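Beta sliding clamp (Bartonella birtlesii LL-WM9, PDB 6PTR) probably encircles DNA as a ring-shaped head-to-tail homodimer, tethering DNA polymerases and other proteins to the template and making them processive. Local coordinates at residues 167-172 with 254-259; 146-151 with 180-185; 308-311 with 315-318; 280-285 with 338-343. One frame throughout, in Å; residues are numbered along the deposited sequence. Where two conformers were deposited one is given.

Contact 1 (167-172 with 254-259); sequences GIYFHI and GTFPDY
Tyr169 and Phe256 meet with their ring planes nearly parallel, 13° apart, but slid so far that each ring covers the other's CB more than its aromatic partner. Tyr169 CB sits over the centre of the Phe256 ring, 3.5 Å from its centroid, and Phe256 CB returns the CH-pi contact to the Tyr169 ring at 3.9 Å, off toward the rim. The opposite face of the tyrosine is taken by His171 CB, and Tyr259 CE2 comes in at its edge, 3.9 Å from Tyr169 CD2. A little further along the strand, His171 NE2 and Tyr259 OH share a short hydrogen bond of 2.6 Å, the hydroxyl lying in the imidazole plane. Both residues tuck CG between backbone N and carbonyl carbon (chi1 64° and 67°), which aims them at each other from opposite sides. Bonds at both nitrogens would hold the imidazole's rotation: His171 ND1 donates to Tyr169 O at 3.1 Å, reaching it from above the carbonyl plane. Arg181 NH1 is a second partner for the Tyr259 hydroxyl. Aromatic packing thus pins the loop to a sheet strand of the central domain beside the griselimycin-binding site, where Pro257 packs on the peptide and Asp258 makes backbone hydrogen bonds with it.

Contact 2 (146-151 with 180-185); sequences KHLLDC and LRLVAT
The helical turn that presses Leu148 and Leu149 onto Leu182 is braced on the side turned from the strand by a salt bridge, Lys146 NZ to Asp150 OD2 at 2.7 Å, which uses the syn lone pair of the carboxylate oxygen. Asp150 OD1 has its own partner in Gln218 NE2 of helix 211-221. Across the contact itself everything is aliphatic. Leu182 offers both methyls: CD2 lies 3.7 Å from Leu148 CB, and CD1 is 4.0 Å from Leu148 CD1, the two side chains crossing at about a right angle. Leu149 starts out pointing away from the strand, yet with CG beside the backbone N (chi1 -64°) its end swings back, bringing Leu149 CD2 to 3.9 Å from Leu182 CD2. This is helix-on-sheet packing in the central domain. The axes of the two segments are 8.8 Å apart and only 26° from parallel, so the helix runs roughly along strand 179-185, with Leu148 opposite Leu182. A looser touch extends the patch toward the start of the strand, where Leu148 CD1 and Leu180 CD2 are 4.4 Å apart. Around this line, Leu148 also rests on Val193 and Met195 of strand 189-196, Leu182 leans on Ile168 of strand 167-173, and Leu149 reaches Leu217 and Leu221 of helix 211-221. Arg181, on the other face of the sheet, forms a salt bridge with Asp194.

Contact 3 (308-311 with 315-318); sequences VVNN and GSAE
Val309 and Ala317 face each other as a hydrogen-bonded antiparallel pair: Val309 N gives a nearly straight bond to Ala317 O at 2.8 Å, while the return bond from Ala317 N to Val309 O, 2.9 Å long, is bent to 144°. Asn311 and Gly315 repeat this two-bond pairing at the turn end, and there both bonds, Asn311 N to Gly315 O and Gly315 N to Asn311 O, measure 2.9 Å and stay close to linear. The pairs alternating with these, Val308 with Glu318 and Asn310 with Ser316, are non-hydrogen-bonded, and CA-H...O contacts help fill in: Ser316 CA lies 3.2 Å from Val309 O and Val308 CA 3.3 Å from Ala317 O. The four pairs form the end of the beta hairpin of strands 304-311 and 315-322 in the C-terminal domain. Strand 315-322 is the sheet's edge within the chain, but Ser316, Ala317 and Glu318 pair antiparallel with a strand of the second subunit, so the sheet continues across the dimer interface. Among side chains, Val308 and Glu318 lie alongside each other, CG2 of Val308 being 4.2 Å from CB of Glu318, whose OE2 bonds to His115 of the second subunit. On this face, with CG beside the backbone N (chi1 -68°), Asn310 brings OD1 to 3.3 Å from Ser316 CB. Val309 and Ala317 occupy the other face with Asn311, where Asn311 ND2 donates to Ile288 O and its OD1 accepts from Asp313 N.

Contact 4 (280-285 with 338-343); sequences SAVDRV and YLLDIA
Val282 and Leu340 slide past each other from opposite directions, and each presents its branching to the other. Val282 CG1, placed anti to its own backbone N (chi1 170°), pushes into the fork of the leucine: it lies 3.8 Å from Leu340 CG, with the methyls CD2 and CD1 only slightly further off. Those methyls then spread over the opposing helix, Leu340 CD2 settling 4.0 Å from Val282 CB and Leu340 CD1 4.0 Å from Asp283 CA. Leu339, one position earlier, meets the valine's other methyl, its CD1 4.5 Å from Val282 CG2, a grazing touch. The helices themselves run close to antiparallel, at 153°, with the axes of the two segments 9.9 Å apart, and Val282 and Leu340 have the closest CA atoms. Helices 275-285 and 336-345 both belong to the C-terminal domain; in sliding rings of this family such helices face the central channel while the sheets form the outside. Leu339 also packs on Phe278 and on Leu376 of strand 372-376, and Leu340 on Ser279. Asp283 shows the helix its aliphatic part, CB lying near Leu340 CD1, while its OD1 makes a salt bridge to Lys88 of the second subunit. With purely apolar, undirected contacts between the segments, fit of shape rather than polar bonding probably sets how the helices meet, and Asp283, beside them, turns its carboxylate to the second subunit.

Contacts 1 and 2 are buried and work on opposite faces of the central-domain part of one sheet that runs on into the C-terminal domain: strands 167-173 and 179-185 are neighbours joined by backbone bonds, with an aromatic and hydrogen-bonded loop on one side and a leucine-lined helix on the other. Contacts 3 and 4 lie in the C-terminal domain, are only partly buried, and both reach the second subunit. They touch through Val285, against which Ala317 and Val309 pack. Contact 4 resembles contact 2 in being wholly aliphatic between its segments, whereas contact 3 is chiefly backbone bonding. The centres of contacts 1 and 3 are about 37 Å apart, spanning peptide site to dimer interface.

Contact 1 (167-172 with 254-259)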
# COMPACT_ATOMS: atom_id res chain seq x y z
N GLY C 167 13.89 -20.89 -8.54
CA GLY C 167 12.76 -21.73 -8.90
C GLY C 167 12.70 -22.89 -7.94
O GLY C 167 13.44 -22.92 -6.95
N ILE C 168 11.84 -23.85 -8.24
CA ILE C 168 11.63 -25.01 -7.37
C ILE C 168 12.08 -26.26 -8.12
O ILE C 168 11.72 -26.45 -9.28
CB ILE C 168 10.16 -25.15 -6.96
CG1 ILE C 168 9.75 -24.00 -6.05
CG2 ILE C 168 9.93 -26.51 -6.26
CD1 ILE C 168 8.26 -24.08 -5.65
N TYR C 169 12.86 -27.10 -7.45
CA TYR C 169 13.34 -28.33 -8.08
C TYR C 169 12.28 -29.39 -7.86
O TYR C 169 12.08 -29.85 -6.73
CB TYR C 169 14.68 -28.74 -7.49
CG TYR C 169 15.30 -29.97 -8.12
CD1 TYR C 169 15.35 -30.12 -9.50
CD2 TYR C 169 15.81 -31.01 -7.34
CE1 TYR C 169 15.91 -31.26 -10.10
CE2 TYR C 169 16.38 -32.14 -7.93
CZ TYR C 169 16.43 -32.25 -9.30
OH TYR C 169 16.98 -33.36 -9.88
N PHE C 170 11.64 -29.82 -8.95
CA PHE C 170 10.45 -30.67 -8.99
C PHE C 170 10.95 -32.02 -9.52
O PHE C 170 11.38 -32.09 -10.67
CB PHE C 170 9.46 -30.00 -9.94
CG PHE C 170 8.08 -30.64 -10.06
CD1 PHE C 170 7.06 -30.28 -9.20
CD2 PHE C 170 7.77 -31.42 -11.15
CE1 PHE C 170 5.78 -30.79 -9.37
CE2 PHE C 170 6.48 -31.94 -11.32
CZ PHE C 170 5.50 -31.62 -10.42
N HIS C 171 10.97 -33.06 -8.67
CA HIS C 171 11.69 -34.28 -9.03
C HIS C 171 11.14 -35.48 -8.27
O HIS C 171 10.42 -35.35 -7.28
CB HIS C 171 13.21 -34.11 -8.78
CG HIS C 171 13.58 -33.90 -7.33
ND1 HIS C 171 13.21 -32.78 -6.61
CD2 HIS C 171 14.34 -34.65 -6.49
CE1 HIS C 171 13.71 -32.86 -5.39
NE2 HIS C 171 14.41 -33.98 -5.29
N ILE C 172 11.53 -36.68 -8.75
CA ILE C 172 11.13 -37.95 -8.19
C ILE C 172 12.24 -38.49 -7.31
O ILE C 172 13.43 -38.37 -7.64
CB ILE C 172 10.79 -38.96 -9.30
CG1 ILE C 172 9.60 -38.46 -10.12
CG2 ILE C 172 10.50 -40.34 -8.73
CD1 ILE C 172 8.44 -38.00 -9.29
N GLY C 254 19.42 -25.27 -16.24
CA GLY C 254 20.55 -25.42 -15.34
C GLY C 254 20.39 -26.70 -14.55
O GLY C 254 19.40 -27.42 -14.68
N THR C 255 21.38 -26.98 -13.72
CA THR C 255 21.36 -28.17 -12.88
C THR C 255 21.22 -27.74 -11.42
O THR C 255 22.05 -26.98 -10.92
CB THR C 255 22.63 -28.99 -13.08
OG1 THR C 255 22.71 -29.39 -14.45
CG2 THR C 255 22.58 -30.23 -12.21
N PHE C 256 20.20 -28.26 -10.74
CA PHE C 256 19.99 -27.91 -9.33
C PHE C 256 21.06 -28.55 -8.45
O PHE C 256 21.54 -29.65 -8.74
CB PHE C 256 18.59 -28.37 -8.90
CG PHE C 256 18.06 -27.68 -7.68
CD1 PHE C 256 17.57 -26.38 -7.78
CD2 PHE C 256 18.05 -28.31 -6.44
CE1 PHE C 256 17.07 -25.72 -6.66
CE2 PHE C 256 17.54 -27.66 -5.32
CZ PHE C 256 17.04 -26.35 -5.44
N PRO C 257 21.48 -27.88 -7.37
CA PRO C 257 22.53 -28.46 -6.51
C PRO C 257 22.11 -29.75 -5.84
O PRO C 257 20.93 -30.10 -5.75
CB PRO C 257 22.80 -27.36 -5.46
CG PRO C 257 22.32 -26.08 -6.10
CD PRO C 257 21.16 -26.48 -7.01
N ASP C 258 23.13 -30.47 -5.35
CA ASP C 258 22.96 -31.74 -4.63
C ASP C 258 22.51 -31.41 -3.21
O ASP C 258 23.25 -31.51 -2.23
CB ASP C 258 24.27 -32.51 -4.68
CG ASP C 258 24.18 -33.90 -4.06
OD1 ASP C 258 23.08 -34.32 -3.66
OD2 ASP C 258 25.24 -34.54 -3.98
N TYR C 259 21.24 -30.99 -3.12
CA TYR C 259 20.69 -30.41 -1.90
C TYR C 259 20.65 -31.41 -0.75
O TYR C 259 20.61 -30.99 0.41
CB TYR C 259 19.28 -29.86 -2.14
CG TYR C 259 18.31 -30.98 -2.45
CD1 TYR C 259 17.66 -31.65 -1.41
CD2 TYR C 259 18.13 -31.42 -3.75
CE1 TYR C 259 16.83 -32.73 -1.67
CE2 TYR C 259 17.29 -32.51 -4.02
CZ TYR C 259 16.66 -33.15 -2.98
OH TYR C 259 15.85 -34.23 -3.20

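Contact 2 (146-151 with 180-185)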
# COMPACT_ATOMS: atom_id res chain seq x y z
N LYS C 146 -1.29 -27.05 -4.30
CA LYS C 146 -1.15 -25.84 -3.50
C LYS C 146 -0.33 -26.11 -2.24
O LYS C 146 0.49 -25.27 -1.84
CB LYS C 146 -2.52 -25.31 -3.12
CG LYS C 146 -2.45 -24.01 -2.33
CD LYS C 146 -3.85 -23.54 -1.98
CE LYS C 146 -3.84 -22.16 -1.31
NZ LYS C 146 -3.14 -22.15 -0.01
N HIS C 147 -0.58 -27.24 -1.59
CA HIS C 147 0.17 -27.60 -0.39
C HIS C 147 1.66 -27.70 -0.70
O HIS C 147 2.49 -27.16 0.03
CB HIS C 147 -0.35 -28.91 0.17
CG HIS C 147 0.48 -29.47 1.29
ND1 HIS C 147 0.56 -28.87 2.53
CD2 HIS C 147 1.28 -30.57 1.34
CE1 HIS C 147 1.37 -29.58 3.30
NE2 HIS C 147 1.82 -30.61 2.61
N LEU C 148 2.02 -28.38 -1.80
CA LEU C 148 3.43 -28.52 -2.15
C LEU C 148 4.08 -27.16 -2.38
O LEU C 148 5.19 -26.90 -1.91
CB LEU C 148 3.59 -29.40 -3.38
CG LEU C 148 2.98 -30.79 -3.29
CD1 LEU C 148 2.93 -31.44 -4.66
CD2 LEU C 148 3.78 -31.64 -2.32
N LEU C 149 3.39 -26.28 -3.12
CA LEU C 149 3.95 -24.96 -3.40
C LEU C 149 3.96 -24.09 -2.15
O LEU C 149 4.90 -23.30 -1.95
CB LEU C 149 3.15 -24.28 -4.52
CG LEU C 149 3.24 -25.02 -5.85
CD1 LEU C 149 2.29 -24.43 -6.89
CD2 LEU C 149 4.67 -25.02 -6.40
N ASP C 150 2.94 -24.20 -1.31
CA ASP C 150 2.91 -23.45 -0.05
C ASP C 150 4.08 -23.82 0.85
O ASP C 150 4.58 -22.97 1.61
CB ASP C 150 1.61 -23.70 0.72
CG ASP C 150 0.46 -22.87 0.21
OD1 ASP C 150 0.69 -21.83 -0.45
OD2 ASP C 150 -0.69 -23.25 0.51
N CYS C 151 4.51 -25.08 0.83
CA CYS C 151 5.65 -25.47 1.66
C CYS C 151 6.98 -24.92 1.17
O CYS C 151 7.93 -24.86 1.96
CB CYS C 151 5.77 -26.99 1.73
SG CYS C 151 4.49 -27.85 2.65
N LEU C 180 7.17 -37.87 -5.02
CA LEU C 180 7.32 -36.62 -5.76
C LEU C 180 7.74 -35.57 -4.75
O LEU C 180 7.10 -35.41 -3.72
CB LEU C 180 6.01 -36.21 -6.43
CG LEU C 180 5.96 -34.78 -6.99
CD1 LEU C 180 6.92 -34.59 -8.16
CD2 LEU C 180 4.51 -34.46 -7.40
N ARG C 181 8.85 -34.88 -5.04
CA ARG C 181 9.45 -33.96 -4.09
C ARG C 181 9.64 -32.60 -4.73
O ARG C 181 9.94 -32.49 -5.93
CB ARG C 181 10.81 -34.50 -3.58
CG ARG C 181 11.58 -33.55 -2.67
CD ARG C 181 12.82 -34.29 -2.14
NE ARG C 181 12.52 -35.28 -1.10
CZ ARG C 181 13.41 -36.12 -0.59
NH1 ARG C 181 14.66 -36.12 -1.03
NH2 ARG C 181 13.05 -36.97 0.37
N LEU C 182 9.44 -31.56 -3.94
CA LEU C 182 9.77 -30.20 -4.32
C LEU C 182 10.76 -29.67 -3.31
O LEU C 182 10.53 -29.84 -2.11
CB LEU C 182 8.55 -29.27 -4.33
CG LEU C 182 7.54 -29.43 -5.47
CD1 LEU C 182 6.85 -30.77 -5.42
CD2 LEU C 182 6.52 -28.31 -5.37
N VAL C 183 11.83 -29.05 -3.80
CA VAL C 183 12.85 -28.40 -2.96
C VAL C 183 13.06 -26.98 -3.47
O VAL C 183 13.16 -26.73 -4.68
CB VAL C 183 14.18 -29.18 -2.95
CG1 VAL C 183 15.27 -28.36 -2.22
CG2 VAL C 183 14.01 -30.53 -2.27
N ALA C 184 13.17 -26.03 -2.53
CA ALA C 184 13.59 -24.68 -2.87
C ALA C 184 14.61 -24.21 -1.85
O ALA C 184 14.53 -24.55 -0.67
CB ALA C 184 12.40 -23.69 -2.89
N THR C 185 15.54 -23.40 -2.32
CA THR C 185 16.52 -22.84 -1.40
C THR C 185 17.04 -21.54 -1.98
O THR C 185 17.04 -21.32 -3.19
CB THR C 185 17.65 -23.84 -1.16
OG1 THR C 185 18.56 -23.30 -0.18
CG2 THR C 185 18.41 -24.08 -2.44

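Contact 3 (308-311 with 315-318)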
# COMPACT_ATOMS: atom_id res chain seq x y z
N VAL C 308 18.80 -12.26 21.89
CA VAL C 308 19.47 -10.96 21.96
C VAL C 308 19.72 -10.46 20.55
O VAL C 308 20.26 -11.19 19.70
CB VAL C 308 20.80 -11.00 22.73
CG1 VAL C 308 21.36 -9.58 22.77
CG2 VAL C 308 20.60 -11.52 24.13
N VAL C 309 19.39 -9.18 20.31
CA VAL C 309 19.69 -8.49 19.05
C VAL C 309 20.51 -7.25 19.38
O VAL C 309 20.20 -6.55 20.34
CB VAL C 309 18.42 -8.10 18.27
CG1 VAL C 309 18.76 -7.34 16.97
CG2 VAL C 309 17.58 -9.34 17.97
N ASN C 310 21.57 -7.00 18.59
CA ASN C 310 22.40 -5.82 18.77
C ASN C 310 22.50 -5.13 17.42
O ASN C 310 22.73 -5.80 16.40
CB ASN C 310 23.83 -6.15 19.26
CG ASN C 310 23.85 -6.68 20.70
OD1 ASN C 310 23.60 -5.94 21.65
ND2 ASN C 310 24.18 -7.96 20.85
N ASN C 311 22.30 -3.82 17.39
CA ASN C 311 22.44 -3.04 16.16
C ASN C 311 23.18 -1.77 16.51
O ASN C 311 22.73 -0.99 17.36
CB ASN C 311 21.07 -2.74 15.54
CG ASN C 311 21.12 -1.72 14.37
OD1 ASN C 311 22.16 -1.21 13.98
ND2 ASN C 311 19.93 -1.42 13.82
N GLY C 315 20.83 0.21 19.18
CA GLY C 315 20.88 -0.27 20.55
C GLY C 315 20.81 -1.78 20.63
O GLY C 315 21.38 -2.48 19.79
N SER C 316 20.12 -2.30 21.64
CA SER C 316 20.04 -3.74 21.86
C SER C 316 18.64 -4.09 22.32
O SER C 316 17.89 -3.25 22.80
CB SER C 316 21.06 -4.23 22.88
OG SER C 316 20.86 -3.59 24.14
N ALA C 317 18.32 -5.38 22.21
CA ALA C 317 16.99 -5.86 22.53
C ALA C 317 17.13 -7.30 23.00
O ALA C 317 17.85 -8.08 22.38
CB ALA C 317 16.06 -5.79 21.32
N GLU C 318 16.46 -7.65 24.09
CA GLU C 318 16.52 -9.02 24.56
C GLU C 318 15.14 -9.48 25.00
O GLU C 318 14.26 -8.66 25.27
CB GLU C 318 17.53 -9.18 25.70
CG GLU C 318 17.26 -8.37 26.93
CD GLU C 318 18.31 -8.59 28.02
OE1 GLU C 318 19.37 -9.20 27.72
OE2 GLU C 318 18.09 -8.16 29.17

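Contact 4 (280-285 with 338-343)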
# COMPACT_ATOMS: atom_id res chain seq x y z
N SER C 280 6.61 -14.24 18.38
CA SER C 280 6.36 -12.89 18.87
C SER C 280 7.61 -12.29 19.50
O SER C 280 7.91 -11.11 19.34
CB SER C 280 5.20 -12.89 19.86
OG SER C 280 4.00 -13.35 19.27
N ALA C 281 8.37 -13.11 20.24
CA ALA C 281 9.60 -12.62 20.86
C ALA C 281 10.64 -12.23 19.81
O ALA C 281 11.30 -11.19 19.94
CB ALA C 281 10.17 -13.68 21.80
N VAL C 282 10.82 -13.07 18.79
CA VAL C 282 11.76 -12.75 17.71
C VAL C 282 11.31 -11.49 17.00
O VAL C 282 12.12 -10.61 16.69
CB VAL C 282 11.89 -13.92 16.73
CG1 VAL C 282 12.66 -13.49 15.46
CG2 VAL C 282 12.56 -15.11 17.40
N ASP C 283 10.01 -11.39 16.71
CA ASP C 283 9.47 -10.19 16.09
C ASP C 283 9.79 -8.96 16.93
O ASP C 283 10.27 -7.94 16.40
CB ASP C 283 7.95 -10.36 15.89
CG ASP C 283 7.33 -9.24 15.07
OD1 ASP C 283 8.07 -8.60 14.28
OD2 ASP C 283 6.11 -9.01 15.20
N ARG C 284 9.59 -9.05 18.25
CA ARG C 284 9.85 -7.89 19.10
C ARG C 284 11.32 -7.48 19.06
O ARG C 284 11.62 -6.31 18.79
CB ARG C 284 9.40 -8.18 20.53
CG ARG C 284 7.88 -8.23 20.67
CD ARG C 284 7.46 -8.32 22.13
NE ARG C 284 7.93 -9.52 22.82
CZ ARG C 284 7.23 -10.64 22.96
NH1 ARG C 284 6.01 -10.74 22.43
NH2 ARG C 284 7.74 -11.67 23.64
N VAL C 285 12.24 -8.41 19.31
CA VAL C 285 13.64 -7.99 19.47
C VAL C 285 14.24 -7.59 18.14
O VAL C 285 15.17 -6.77 18.11
CB VAL C 285 14.50 -9.06 20.20
CG1 VAL C 285 13.97 -9.30 21.63
CG2 VAL C 285 14.53 -10.38 19.43
N TYR C 338 14.39 -14.80 8.63
CA TYR C 338 14.29 -16.18 8.16
C TYR C 338 13.65 -17.07 9.22
O TYR C 338 12.90 -17.99 8.89
CB TYR C 338 15.67 -16.72 7.77
CG TYR C 338 16.30 -16.02 6.58
CD1 TYR C 338 15.57 -15.15 5.78
CD2 TYR C 338 17.64 -16.24 6.25
CE1 TYR C 338 16.14 -14.52 4.67
CE2 TYR C 338 18.24 -15.61 5.15
CZ TYR C 338 17.48 -14.75 4.37
OH TYR C 338 18.04 -14.12 3.28
N LEU C 339 13.96 -16.82 10.50
CA LEU C 339 13.28 -17.57 11.56
C LEU C 339 11.78 -17.32 11.53
O LEU C 339 10.99 -18.26 11.67
CB LEU C 339 13.83 -17.17 12.93
CG LEU C 339 15.17 -17.74 13.38
CD1 LEU C 339 15.57 -17.01 14.67
CD2 LEU C 339 15.07 -19.24 13.61
N LEU C 340 11.37 -16.07 11.34
CA LEU C 340 9.94 -15.79 11.27
C LEU C 340 9.31 -16.42 10.03
O LEU C 340 8.19 -16.94 10.08
CB LEU C 340 9.70 -14.29 11.30
CG LEU C 340 10.09 -13.68 12.66
CD1 LEU C 340 9.97 -12.18 12.61
CD2 LEU C 340 9.20 -14.26 13.75
N ASP C 341 10.04 -16.41 8.90
CA ASP C 341 9.54 -17.07 7.70
C ASP C 341 9.22 -18.54 7.99
O ASP C 341 8.13 -19.02 7.65
CB ASP C 341 10.55 -16.97 6.55
CG ASP C 341 10.71 -15.56 6.02
OD1 ASP C 341 9.80 -14.71 6.21
OD2 ASP C 341 11.74 -15.31 5.37
N ILE C 342 10.15 -19.25 8.62
CA ILE C 342 9.94 -20.68 8.84
C ILE C 342 8.89 -20.91 9.92
O ILE C 342 8.04 -21.80 9.79
CB ILE C 342 11.28 -21.36 9.15
CG1 ILE C 342 12.17 -21.30 7.91
CG2 ILE C 342 11.05 -22.79 9.60
CD1 ILE C 342 13.65 -21.60 8.22
N ALA C 343 8.91 -20.11 10.99
CA ALA C 343 7.85 -20.23 11.99
C ALA C 343 6.48 -20.05 11.35
O ALA C 343 5.52 -20.76 11.70
CB ALA C 343 8.06 -19.21 13.11